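Local structure of hypothetical protein (Pyrococcus furiosus, 2FZF) at residues L11-E14 with K15-D18; K86-I89 with G90-Q94; Y124-L127 with E128-K132. The protein is of unknown function but belongs to the rubrerythrin family of the ferritin clan, whose members typically hold a di-iron site within a helical bundle. All coordinates share one frame; numbering follows the deposited sequence.

Contact 1. Residues L11-E14 with K15-D18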
loop_
_atom_site.group_PDB
_atom_site.type_symbol
_atom_site.label_atom_id
_atom_site.label_comp_id
_atom_site.label_asym_id
_atom_site.label_seq_id
_atom_site.Cartn_x
_atom_site.Cartn_y
_atom_site.Cartn_z
ATOM N N LEU A 11 -14.030 19.964 -4.513
ATOM C CA LEU A 11 -14.974 19.606 -5.568
ATOM C C LEU A 11 -14.961 18.104 -5.874
ATOM O O LEU A 11 -13.914 17.469 -5.883
ATOM C CB LEU A 11 -14.651 20.391 -6.840
ATOM C CG LEU A 11 -14.715 21.921 -6.745
ATOM C CD1 LEU A 11 -14.330 22.550 -8.089
ATOM C CD2 LEU A 11 -16.119 22.346 -6.320
ATOM N N PRO A 12 -16.139 17.508 -6.104
ATOM C CA PRO A 12 -16.226 16.078 -6.407
ATOM C C PRO A 12 -15.484 15.712 -7.683
ATOM O O PRO A 12 -15.452 16.487 -8.636
ATOM C CB PRO A 12 -17.728 15.848 -6.534
ATOM C CG PRO A 12 -18.220 17.164 -7.032
ATOM C CD PRO A 12 -17.480 18.116 -6.125
ATOM N N ILE A 13 -14.903 14.517 -7.687
ATOM C CA ILE A 13 -14.144 13.984 -8.819
ATOM C C ILE A 13 -14.932 14.169 -10.121
ATOM O O ILE A 13 -14.368 14.408 -11.198
ATOM C CB ILE A 13 -13.854 12.473 -8.579
ATOM C CG1 ILE A 13 -12.541 12.060 -9.242
ATOM C CG2 ILE A 13 -15.008 11.630 -9.101
ATOM C CD1 ILE A 13 -11.333 12.733 -8.646
ATOM N N GLU A 14 -16.252 14.062 -9.994
ATOM C CA GLU A 14 -17.179 14.186 -11.112
ATOM C C GLU A 14 -16.974 15.479 -11.882
ATOM O O GLU A 14 -16.999 15.493 -13.113
ATOM C CB GLU A 14 -18.622 14.114 -10.602
ATOM C CG GLU A 14 -19.646 13.859 -11.702
ATOM C CD GLU A 14 -19.538 12.461 -12.305
ATOM O OE1 GLU A 14 -18.400 11.943 -12.416
ATOM O OE2 GLU A 14 -20.592 11.890 -12.678
ATOM N N LYS A 15 -16.763 16.572 -11.163
ATOM C CA LYS A 15 -16.578 17.842 -11.838
ATOM C C LYS A 15 -15.138 18.138 -12.216
ATOM O O LYS A 15 -14.657 19.250 -12.028
ATOM C CB LYS A 15 -17.140 18.974 -10.993
ATOM C CG LYS A 15 -16.354 19.271 -9.760
ATOM C CD LYS A 15 -16.977 20.445 -9.030
ATOM C CE LYS A 15 -17.098 21.691 -9.927
ATOM N NZ LYS A 15 -15.787 22.228 -10.448
ATOM N N MET A 16 -14.454 17.132 -12.751
ATOM C CA MET A 16 -13.079 17.304 -13.190
ATOM C C MET A 16 -13.161 17.873 -14.601
ATOM O O MET A 16 -12.239 18.544 -15.068
ATOM C CB MET A 16 -12.335 15.961 -13.221
ATOM C CG MET A 16 -11.464 15.653 -11.997
ATOM S SD MET A 16 -10.608 14.043 -12.124
ATOM C CE MET A 16 -9.337 14.395 -13.321
ATOM N N ALA A 17 -14.277 17.621 -15.278
ATOM C CA ALA A 17 -14.435 18.108 -16.642
ATOM C C ALA A 17 -14.512 19.627 -16.735
ATOM O O ALA A 17 -14.393 20.189 -17.824
ATOM C CB ALA A 17 -15.657 17.476 -17.290
ATOM N N ASP A 18 -14.701 20.293 -15.601
ATOM C CA ASP A 18 -14.774 21.751 -15.590
ATOM C C ASP A 18 -13.411 22.402 -15.756
ATOM O O ASP A 18 -13.320 23.630 -15.799
ATOM C CB ASP A 18 -15.400 22.256 -14.284
ATOM C CG ASP A 18 -16.921 22.251 -14.324
ATOM O OD1 ASP A 18 -17.486 22.902 -15.227
ATOM O OD2 ASP A 18 -17.553 21.606 -13.456
#
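From Pro12 to Lys15 the chain tightens from an extended approach into 3-10 geometry at Ile13 and Glu14. The turn is closed by Lys15 N, which donates to Pro12 O over 2.8 Å; the donor stands above the carbonyl plane, 44° out of it, rather than on a lone-pair direction. A weak bond from Met16 N to Glu14 O (3.0 Å) follows. Proline suits the entry, since its ring holds phi near -62°, which fits the extended approach, and it has no N-H to satisfy. The aliphatic chain of Lys15 folds back over the preceding residues. Its CG sits between its own backbone N and carbonyl carbon (chi1 70°), which swings the methylenes across Leu11 at a slant, and CD also passes Pro12 CD at 3.8 Å. The ammonium end lies near Asp18, NZ to OD2 3.5 Å, a salt bridge of less certain geometry. On another side of the turn Ile13 and Met16 run side by side, Ile13 CD1 lying 3.8 Å from Met16 SD, and both reach Phe123. The arrangement is that of a 3-10 turn in the loop leading to helix 21-44, with Ile13 and Met16 laid against helix 103-129.

Contact 2. Residues K86-I89 with G90-Q94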
loop_
_atom_site.group_PDB
_atom_site.type_symbol
_atom_site.label_atom_id
_atom_site.label_comp_id
_atom_site.label_asym_id
_atom_site.label_seq_id
_atom_site.Cartn_x
_atom_site.Cartn_y
_atom_site.Cartn_z
ATOM N N LYS A 86 -7.826 28.087 -8.366
ATOM C CA LYS A 86 -8.285 28.297 -6.995
ATOM C C LYS A 86 -9.036 27.068 -6.494
ATOM O O LYS A 86 -8.887 26.661 -5.346
ATOM C CB LYS A 86 -9.207 29.525 -6.915
ATOM C CG LYS A 86 -8.530 30.870 -7.199
ATOM C CD LYS A 86 -9.028 31.514 -8.493
ATOM C CE LYS A 86 -10.490 31.950 -8.389
ATOM N NZ LYS A 86 -11.015 32.577 -9.649
ATOM N N GLU A 87 -9.843 26.477 -7.362
ATOM C CA GLU A 87 -10.614 25.317 -6.969
ATOM C C GLU A 87 -9.726 24.077 -6.844
ATOM O O GLU A 87 -8.573 24.057 -7.292
ATOM C CB GLU A 87 -11.755 25.072 -7.972
ATOM C CG GLU A 87 -12.755 26.255 -8.172
ATOM C CD GLU A 87 -13.585 26.632 -6.925
ATOM O OE1 GLU A 87 -14.127 25.731 -6.235
ATOM O OE2 GLU A 87 -13.715 27.849 -6.650
ATOM N N HIS A 88 -10.260 23.045 -6.205
ATOM C CA HIS A 88 -9.511 21.816 -6.034
ATOM C C HIS A 88 -10.433 20.635 -5.748
ATOM O O HIS A 88 -11.432 20.761 -5.034
ATOM C CB HIS A 88 -8.472 21.988 -4.920
ATOM C CG HIS A 88 -9.049 22.065 -3.538
ATOM N ND1 HIS A 88 -9.688 21.003 -2.935
ATOM C CD2 HIS A 88 -9.019 23.059 -2.617
ATOM C CE1 HIS A 88 -10.022 21.336 -1.702
ATOM N NE2 HIS A 88 -9.628 22.576 -1.482
ATOM N N ILE A 89 -10.094 19.490 -6.326
ATOM C CA ILE A 89 -10.875 18.275 -6.143
ATOM C C ILE A 89 -10.437 17.534 -4.890
ATOM O O ILE A 89 -9.245 17.445 -4.592
ATOM C CB ILE A 89 -10.709 17.309 -7.338
ATOM C CG1 ILE A 89 -11.233 17.954 -8.623
ATOM C CG2 ILE A 89 -11.439 16.013 -7.059
ATOM C CD1 ILE A 89 -12.706 18.293 -8.590
ATOM N N GLY A 90 -11.409 17.009 -4.154
ATOM C CA GLY A 90 -11.105 16.246 -2.958
ATOM C C GLY A 90 -10.635 17.067 -1.779
ATOM O O GLY A 90 -10.409 18.260 -1.907
ATOM N N PRO A 91 -10.463 16.438 -0.606
ATOM C CA PRO A 91 -10.014 17.174 0.580
ATOM C C PRO A 91 -8.607 17.755 0.487
ATOM O O PRO A 91 -7.681 17.119 -0.012
ATOM C CB PRO A 91 -10.164 16.143 1.705
ATOM C CG PRO A 91 -9.919 14.847 1.018
ATOM C CD PRO A 91 -10.654 15.005 -0.301
ATOM N N GLU A 92 -8.460 18.978 0.970
ATOM C CA GLU A 92 -7.170 19.637 0.943
ATOM C C GLU A 92 -6.536 19.561 2.327
ATOM O O GLU A 92 -6.933 20.270 3.259
ATOM C CB GLU A 92 -7.337 21.086 0.491
ATOM C CG GLU A 92 -6.116 21.953 0.687
ATOM C CD GLU A 92 -6.257 23.299 0.012
ATOM O OE1 GLU A 92 -6.148 23.357 -1.236
ATOM O OE2 GLU A 92 -6.490 24.299 0.730
ATOM N N LEU A 93 -5.551 18.676 2.446
ATOM C CA LEU A 93 -4.834 18.447 3.694
ATOM C C LEU A 93 -3.950 19.625 4.095
ATOM O O LEU A 93 -3.076 20.051 3.337
ATOM C CB LEU A 93 -3.978 17.181 3.570
ATOM C CG LEU A 93 -4.710 15.861 3.324
ATOM C CD1 LEU A 93 -3.702 14.760 3.021
ATOM C CD2 LEU A 93 -5.542 15.511 4.543
ATOM N N GLN A 94 -4.186 20.154 5.291
ATOM C CA GLN A 94 -3.390 21.268 5.797
ATOM C C GLN A 94 -2.321 20.687 6.717
ATOM O O GLN A 94 -2.529 19.633 7.320
ATOM C CB GLN A 94 -4.280 22.255 6.563
ATOM C CG GLN A 94 -4.563 23.574 5.828
ATOM C CD GLN A 94 -5.081 23.377 4.410
ATOM O OE1 GLN A 94 -6.037 22.633 4.178
ATOM N NE2 GLN A 94 -4.456 24.057 3.452
#
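His88 reaches forward over the bend to Gly90 and Glu92. Among polar approaches, ND1 of His88 comes to 3.0 Å from Gly90 O, and this oxygen sits at the ring's edge, in its plane. The chi1 of 71° puts the imidazole between its own backbone N and carbonyl carbon, turned toward the residues that follow. Glu92 OE1 approaches the same ring obliquely, 3.2 Å from His88 CD2, with the carboxylate plane inclined 32° to the imidazole. The van der Waals contact comes from the stem of Glu92: its CB lies 3.4 Å from His88 NE2, and the two side chains cross at about a right angle.

All this takes place on the long connection between helix 63-76 and helix 103-129, which runs along the outside of the bundle. Here the connection is joined by the backbone of the segment around Leu11.

Backbone shape suits Gly90 to its place, for its positive phi of 73° is easily adopted without a side chain. Inward packing falls to its apolar neighbours: Ile89 touches Met27 and Ile119, while the rigid ring of Pro91 rests on Trp112 and Ala116 of helix 103-129.

Contact 3. Residues Y124-L127 with E128-K132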
loop_
_atom_site.group_PDB
_atom_site.type_symbol
_atom_site.label_atom_id
_atom_site.label_comp_id
_atom_site.label_asym_id
_atom_site.label_seq_id
_atom_site.Cartn_x
_atom_site.Cartn_y
_atom_site.Cartn_z
ATOM N N TYR A 124 -6.002 10.224 -10.528
ATOM C CA TYR A 124 -5.005 9.781 -11.481
ATOM C C TYR A 124 -5.505 8.706 -12.432
ATOM O O TYR A 124 -4.881 8.425 -13.463
ATOM C CB TYR A 124 -3.783 9.272 -10.748
ATOM C CG TYR A 124 -3.032 10.350 -10.035
ATOM C CD1 TYR A 124 -2.640 11.515 -10.705
ATOM C CD2 TYR A 124 -2.660 10.193 -8.704
ATOM C CE1 TYR A 124 -1.888 12.494 -10.066
ATOM C CE2 TYR A 124 -1.914 11.164 -8.058
ATOM C CZ TYR A 124 -1.525 12.311 -8.741
ATOM O OH TYR A 124 -0.737 13.241 -8.113
ATOM N N LEU A 125 -6.622 8.085 -12.063
ATOM C CA LEU A 125 -7.247 7.048 -12.883
ATOM C C LEU A 125 -7.946 7.732 -14.042
ATOM O O LEU A 125 -7.898 7.260 -15.178
ATOM C CB LEU A 125 -8.283 6.278 -12.069
ATOM C CG LEU A 125 -7.814 4.920 -11.547
ATOM C CD1 LEU A 125 -8.888 4.294 -10.661
ATOM C CD2 LEU A 125 -7.484 4.031 -12.739
ATOM N N LYS A 126 -8.600 8.851 -13.736
ATOM C CA LYS A 126 -9.307 9.616 -14.747
ATOM C C LYS A 126 -8.307 10.335 -15.638
ATOM O O LYS A 126 -8.383 10.249 -16.864
ATOM C CB LYS A 126 -10.260 10.633 -14.108
ATOM C CG LYS A 126 -10.880 11.619 -15.124
ATOM C CD LYS A 126 -11.533 10.914 -16.341
ATOM C CE LYS A 126 -11.830 11.893 -17.490
ATOM N NZ LYS A 126 -12.733 13.017 -17.086
ATOM N N LEU A 127 -7.367 11.039 -15.017
ATOM C CA LEU A 127 -6.349 11.780 -15.752
ATOM C C LEU A 127 -5.656 10.836 -16.718
ATOM O O LEU A 127 -5.176 11.247 -17.777
ATOM C CB LEU A 127 -5.333 12.381 -14.781
ATOM C CG LEU A 127 -5.003 13.866 -14.955
ATOM C CD1 LEU A 127 -6.276 14.688 -14.871
ATOM C CD2 LEU A 127 -4.025 14.305 -13.883
ATOM N N GLU A 128 -5.610 9.561 -16.350
ATOM C CA GLU A 128 -4.982 8.561 -17.198
ATOM C C GLU A 128 -5.713 8.430 -18.520
ATOM O O GLU A 128 -5.094 8.297 -19.579
ATOM C CB GLU A 128 -4.981 7.201 -16.518
ATOM C CG GLU A 128 -4.634 6.090 -17.483
ATOM C CD GLU A 128 -4.626 4.741 -16.830
ATOM O OE1 GLU A 128 -5.623 4.403 -16.153
ATOM O OE2 GLU A 128 -3.623 4.018 -17.000
ATOM N N GLU A 129 -7.038 8.444 -18.442
ATOM C CA GLU A 129 -7.870 8.322 -19.625
ATOM C C GLU A 129 -8.027 9.664 -20.328
ATOM O O GLU A 129 -8.155 9.704 -21.552
ATOM C CB GLU A 129 -9.243 7.769 -19.243
ATOM C CG GLU A 129 -9.205 6.456 -18.448
ATOM C CD GLU A 129 -8.493 5.308 -19.174
ATOM O OE1 GLU A 129 -8.530 4.168 -18.651
ATOM O OE2 GLU A 129 -7.897 5.539 -20.255
ATOM N N MET A 130 -8.006 10.751 -19.550
ATOM C CA MET A 130 -8.157 12.116 -20.069
ATOM C C MET A 130 -6.855 12.613 -20.732
ATOM O O MET A 130 -6.695 13.804 -20.997
ATOM C CB MET A 130 -8.623 13.057 -18.920
ATOM C CG MET A 130 -9.242 14.415 -19.342
ATOM S SD MET A 130 -10.515 15.151 -18.244
ATOM C CE MET A 130 -12.005 14.630 -19.049
ATOM N N VAL A 131 -5.938 11.684 -21.014
ATOM C CA VAL A 131 -4.658 12.006 -21.667
ATOM C C VAL A 131 -4.284 10.901 -22.665
ATOM O O VAL A 131 -4.678 9.748 -22.492
ATOM C CB VAL A 131 -3.501 12.153 -20.634
ATOM C CG1 VAL A 131 -3.143 10.805 -20.034
ATOM C CG2 VAL A 131 -2.287 12.765 -21.297
ATOM N N LYS A 132 -3.529 11.249 -23.707
ATOM C CA LYS A 132 -3.115 10.266 -24.709
ATOM C C LYS A 132 -1.622 9.966 -24.632
ATOM O O LYS A 132 -0.888 10.615 -23.890
ATOM C CB LYS A 132 -3.462 10.754 -26.116
ATOM C CG LYS A 132 -4.952 10.902 -26.367
ATOM C CD LYS A 132 -5.250 11.064 -27.845
ATOM C CE LYS A 132 -6.740 10.945 -28.122
ATOM N NZ LYS A 132 -7.020 10.866 -29.587
#
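Two backbone N-H groups converge on Lys126 O. Met130 N gives the sounder bond, 2.8 Å long, with an N-H...O angle of 156° and the donor nearly in line with the carbonyl. Glu129 N adds a weak one at 2.7 Å, of the i to i+3 kind. Two residues earlier, Tyr124 O receives at most a weak and doubtful bond from Glu128 N. The mixed i+3 and i+4 bonding at Lys126 O accompanies a helix that is coming to its end, and this is the last turn of helix 103-129, just before the short link to helix 134-164 in the ferritin-like bundle. Val131 has already left helical geometry; its CB lies 3.4 Å from Leu127 O, and a beta-branched residue suits its extended backbone.

The side chains sort by face. Lys126 and Met130 cross at a slant, the lysine's CE lying 3.7 Å from Met130 CB and 3.6 Å from Met130 SD. Lysine CG is anti to its backbone N (chi1 171°) and the chain bends at chi2, which carries its far end along the helix toward the methionine. How their extreme tips fit is doubtful. An alanine in place of Met130 would keep CB but would probably leave Lys126 CE without the sulfur beside it and open a gap next to the lysine methylenes. Leu125 and Glu128 lie alongside each other and point the same way, CD2 of the leucine 3.9 Å from OE1 of the glutamate, and this OE1 also makes a long, weak ion pair with Arg141 NH2. Facing the interior, Leu127 packs against Leu24 and Leu25 of helix 21-44 and against Met140 of helix 134-164, while the hydroxyl of the buried Tyr124 is satisfied by a hydrogen bond with Glu32 OE2.

How the contacts relate
Contacts 1 and 2 are surface loops, whereas contact 3 is partly buried at the end of a bundle helix. Contact 1 joins the other two. Its Leu11 probably exchanges backbone hydrogen bonds with contact 2, through N to His88 O (2.8 Å) and O to Gly90 N (3.1 Å), while its Met16 CE packs on Leu127 CD1 of contact 3 at 3.4 Å. Contacts 2 and 3 do not meet, their nearest atoms being about 9 Å apart: contact 2 packs on helix 103-129 through Ile89, Pro91 and Leu93, while contact 3 is that helix's own end. Contact 2 places an imidazole beside a carbonyl and a carboxylate, contact 1 folds a lysine over a turn, and contact 3 relies on helical backbone bonds and interior packing.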